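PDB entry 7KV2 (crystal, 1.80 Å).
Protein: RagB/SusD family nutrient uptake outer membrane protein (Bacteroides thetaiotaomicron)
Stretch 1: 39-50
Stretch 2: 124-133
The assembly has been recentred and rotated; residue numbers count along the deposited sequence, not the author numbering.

Stretch 1 (39-50) YFTTDEHIQEAV
Stretch 2, residues 124-133: DVITYLDWAT

The most unusual feature of this contact is an aromatic pair, Phe40 and Tyr128, whose ring planes lie at 1° to each other yet barely overlap. Phe40 (chi1 -69°, chi2 -65°) and Tyr128 (chi1 -58°, chi2 -20°) have ring centroids 4.5 Å apart, slid so that Phe40 CB sits 3.5 Å from the centroid of the Tyr128 ring, 8° off its normal, as a CH-pi contact. Phe40 CG meets Tyr128 CE2 at 3.4 Å.

The scaffold is a nearly antiparallel helix pair, 43-50 against 124-130, at 167° with axes 9.7 Å apart at closest approach. Register follows from three CA pairs: Ala49 CA to Val125 CA, 6.1 Å; Phe40 CA to Tyr128 CA, 5.9 Å; Thr41 CA to Ala132 CA, 4.8 Å. Before the first helix, 39-41 form a 3-10 segment, and Thr42 (phi/psi -100/147, chi1 p) caps the helix: its OG1 accepts from His45 N at 3.3 Å.

Small size suits Ala49, which points toward the partner: its CB lies 3.5 Å from Val125 CG2 and 3.9 Å from Tyr128 CE2, at the edge of the tyrosine ring. Val125 (chi1 t) also reaches Val50 (chi1 t), CG1 to CG2 at 3.9 Å. One turn back, Ile46 leaves its backbone sideways, but its m,t rotamer brings the end nearer: CG1 is 3.9 Å from Tyr128 CB, CD1 4.1 Å from Ala132 CB, and CG2 4.3 Å from Leu129 CD2 (Leu129 also m,t). These branched aliphatic chains are buried and need no polar partner.

Where the second helix gives way to coil, backbone takes over. Trp131 (-119/29) and extended Ala132 (-89/129) bring Thr133 N to Thr41 O at 2.8 Å and 172°, the sole hydrogen bond across the 477 Å² contact.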

# COMPACT_ATOMS: atom_id res chain seq x y z
N TYR A 39 -26.25 23.99 0.35
CA TYR A 39 -25.55 23.36 1.51
C TYR A 39 -24.02 23.56 1.45
O TYR A 39 -23.43 24.01 2.46
CB TYR A 39 -25.89 21.87 1.56
CG TYR A 39 -25.43 21.19 2.82
CD1 TYR A 39 -26.24 21.15 3.94
CD2 TYR A 39 -24.18 20.60 2.91
CE1 TYR A 39 -25.84 20.54 5.11
CE2 TYR A 39 -23.75 19.98 4.08
CZ TYR A 39 -24.59 19.95 5.18
OH TYR A 39 -24.21 19.36 6.34
N PHE A 40 -23.40 23.29 0.30
CA PHE A 40 -21.91 23.28 0.16
C PHE A 40 -21.42 24.69 -0.24
O PHE A 40 -20.38 24.81 -0.92
CB PHE A 40 -21.51 22.10 -0.73
CG PHE A 40 -21.75 20.75 -0.08
CD1 PHE A 40 -21.02 20.38 1.05
CD2 PHE A 40 -22.69 19.86 -0.56
CE1 PHE A 40 -21.23 19.15 1.67
CE2 PHE A 40 -22.90 18.64 0.05
CZ PHE A 40 -22.16 18.28 1.17
N THR A 41 -22.10 25.73 0.27
CA THR A 41 -21.79 27.17 0.04
C THR A 41 -20.97 27.71 1.22
O THR A 41 -20.28 28.72 1.00
CB THR A 41 -23.07 27.98 -0.22
N THR A 42 -21.05 27.09 2.41
CA THR A 42 -20.36 27.55 3.65
C THR A 42 -19.07 26.75 3.94
O THR A 42 -19.03 25.53 3.72
CB THR A 42 -21.24 27.47 4.91
OG1 THR A 42 -21.21 26.13 5.39
CG2 THR A 42 -22.66 27.95 4.68
N ASP A 43 -18.09 27.44 4.51
CA ASP A 43 -16.78 26.88 4.93
C ASP A 43 -17.00 25.63 5.78
O ASP A 43 -16.22 24.65 5.62
CB ASP A 43 -15.97 27.93 5.70
CG ASP A 43 -14.70 27.37 6.30
OD1 ASP A 43 -13.67 27.35 5.59
OD2 ASP A 43 -14.78 26.89 7.46
N GLU A 44 -17.99 25.65 6.66
CA GLU A 44 -18.24 24.55 7.63
C GLU A 44 -18.58 23.28 6.85
O GLU A 44 -18.12 22.18 7.24
CB GLU A 44 -19.38 24.94 8.56
CG GLU A 44 -19.66 23.92 9.65
CD GLU A 44 -21.10 23.94 10.14
OE1 GLU A 44 -21.90 24.75 9.63
OE2 GLU A 44 -21.44 23.13 11.02
N HIS A 45 -19.38 23.42 5.80
CA HIS A 45 -19.92 22.27 5.03
C HIS A 45 -18.85 21.77 4.05
O HIS A 45 -18.81 20.54 3.81
CB HIS A 45 -21.28 22.64 4.40
CG HIS A 45 -22.41 22.69 5.39
ND1 HIS A 45 -22.39 21.98 6.59
CD2 HIS A 45 -23.59 23.34 5.37
CE1 HIS A 45 -23.50 22.20 7.26
NE2 HIS A 45 -24.26 23.03 6.53
N ILE A 46 -18.04 22.68 3.52
CA ILE A 46 -16.90 22.33 2.61
C ILE A 46 -15.86 21.52 3.41
O ILE A 46 -15.35 20.53 2.85
CB ILE A 46 -16.35 23.58 1.93
CG1 ILE A 46 -17.36 24.08 0.88
CG2 ILE A 46 -14.98 23.31 1.33
CD1 ILE A 46 -17.02 25.40 0.22
N GLN A 47 -15.60 21.87 4.68
CA GLN A 47 -14.77 21.04 5.61
C GLN A 47 -15.34 19.62 5.68
O GLN A 47 -14.53 18.67 5.68
CB GLN A 47 -14.68 21.67 7.00
CG GLN A 47 -13.81 22.92 7.00
CD GLN A 47 -13.47 23.40 8.39
OE1 GLN A 47 -12.60 22.86 9.05
NE2 GLN A 47 -14.15 24.45 8.83
N GLU A 48 -16.66 19.45 5.75
CA GLU A 48 -17.27 18.10 5.79
C GLU A 48 -16.99 17.36 4.47
O GLU A 48 -16.74 16.13 4.53
CB GLU A 48 -18.76 18.19 6.07
CG GLU A 48 -19.08 18.71 7.46
CD GLU A 48 -20.56 18.96 7.64
OE1 GLU A 48 -21.32 18.68 6.68
OE2 GLU A 48 -20.95 19.46 8.71
N ALA A 49 -17.05 18.06 3.35
CA ALA A 49 -16.70 17.53 2.00
C ALA A 49 -15.21 17.14 1.93
O ALA A 49 -14.88 16.13 1.25
CB ALA A 49 -17.01 18.55 0.94
N VAL A 50 -14.32 17.94 2.50
CA VAL A 50 -12.87 17.62 2.51
C VAL A 50 -12.69 16.30 3.29
O VAL A 50 -12.05 15.39 2.76
CB VAL A 50 -12.01 18.77 3.05
CG1 VAL A 50 -10.54 18.37 3.16
CG2 VAL A 50 -12.14 20.02 2.17
N ASP A 124 -15.63 17.32 -6.37
CA ASP A 124 -16.79 17.96 -5.67
C ASP A 124 -16.29 19.15 -4.85
O ASP A 124 -16.90 20.23 -4.94
CB ASP A 124 -17.53 17.04 -4.71
CG ASP A 124 -18.40 15.97 -5.36
OD1 ASP A 124 -18.74 16.11 -6.54
OD2 ASP A 124 -18.73 15.02 -4.66
N VAL A 125 -15.21 18.97 -4.08
CA VAL A 125 -14.66 20.06 -3.22
C VAL A 125 -14.19 21.23 -4.09
O VAL A 125 -14.43 22.40 -3.68
CB VAL A 125 -13.58 19.53 -2.27
CG1 VAL A 125 -12.78 20.67 -1.65
CG2 VAL A 125 -14.21 18.66 -1.18
N ILE A 126 -13.50 20.97 -5.20
CA ILE A 126 -13.01 22.07 -6.09
C ILE A 126 -14.23 22.82 -6.64
O ILE A 126 -14.17 24.07 -6.75
CB ILE A 126 -12.12 21.53 -7.22
CG1 ILE A 126 -10.87 20.82 -6.67
CG2 ILE A 126 -11.75 22.64 -8.21
CD1 ILE A 126 -10.06 21.65 -5.69
N THR A 127 -15.29 22.10 -6.98
CA THR A 127 -16.56 22.67 -7.53
C THR A 127 -17.17 23.55 -6.43
O THR A 127 -17.33 24.76 -6.66
CB THR A 127 -17.49 21.57 -8.07
OG1 THR A 127 -16.85 21.01 -9.22
CG2 THR A 127 -18.86 22.07 -8.47
N TYR A 128 -17.38 23.00 -5.24
CA TYR A 128 -17.92 23.77 -4.09
C TYR A 128 -17.13 25.06 -3.83
O TYR A 128 -17.80 26.07 -3.57
CB TYR A 128 -17.94 22.92 -2.82
CG TYR A 128 -18.74 21.67 -2.96
CD1 TYR A 128 -19.70 21.52 -3.95
CD2 TYR A 128 -18.56 20.63 -2.06
CE1 TYR A 128 -20.45 20.36 -4.04
CE2 TYR A 128 -19.30 19.47 -2.14
CZ TYR A 128 -20.24 19.33 -3.14
OH TYR A 128 -20.98 18.19 -3.17
N LEU A 129 -15.80 25.04 -3.90
CA LEU A 129 -14.95 26.24 -3.65
C LEU A 129 -15.17 27.33 -4.73
O LEU A 129 -14.90 28.50 -4.41
CB LEU A 129 -13.47 25.84 -3.58
CG LEU A 129 -13.03 25.20 -2.26
CD1 LEU A 129 -11.70 24.45 -2.41
CD2 LEU A 129 -12.93 26.23 -1.14
N ASP A 130 -15.65 27.00 -5.93
CA ASP A 130 -15.96 28.04 -6.96
C ASP A 130 -17.24 28.80 -6.60
O ASP A 130 -17.47 29.85 -7.19
CB ASP A 130 -16.15 27.44 -8.36
CG ASP A 130 -14.89 26.95 -9.03
OD1 ASP A 130 -13.84 27.57 -8.84
OD2 ASP A 130 -14.98 25.95 -9.78
N TRP A 131 -18.07 28.27 -5.71
CA TRP A 131 -19.39 28.81 -5.29
C TRP A 131 -19.37 29.12 -3.79
O TRP A 131 -20.44 29.02 -3.17
CB TRP A 131 -20.48 27.79 -5.64
N ALA A 132 -18.21 29.46 -3.20
CA ALA A 132 -18.03 29.57 -1.73
C ALA A 132 -18.37 30.98 -1.22
O ALA A 132 -17.82 31.96 -1.77
CB ALA A 132 -16.62 29.18 -1.34
N THR A 133 -19.22 31.07 -0.19
CA THR A 133 -19.63 32.33 0.48
C THR A 133 -18.43 32.85 1.30
O THR A 133 -17.85 33.86 0.90
CB THR A 133 -20.88 32.15 1.36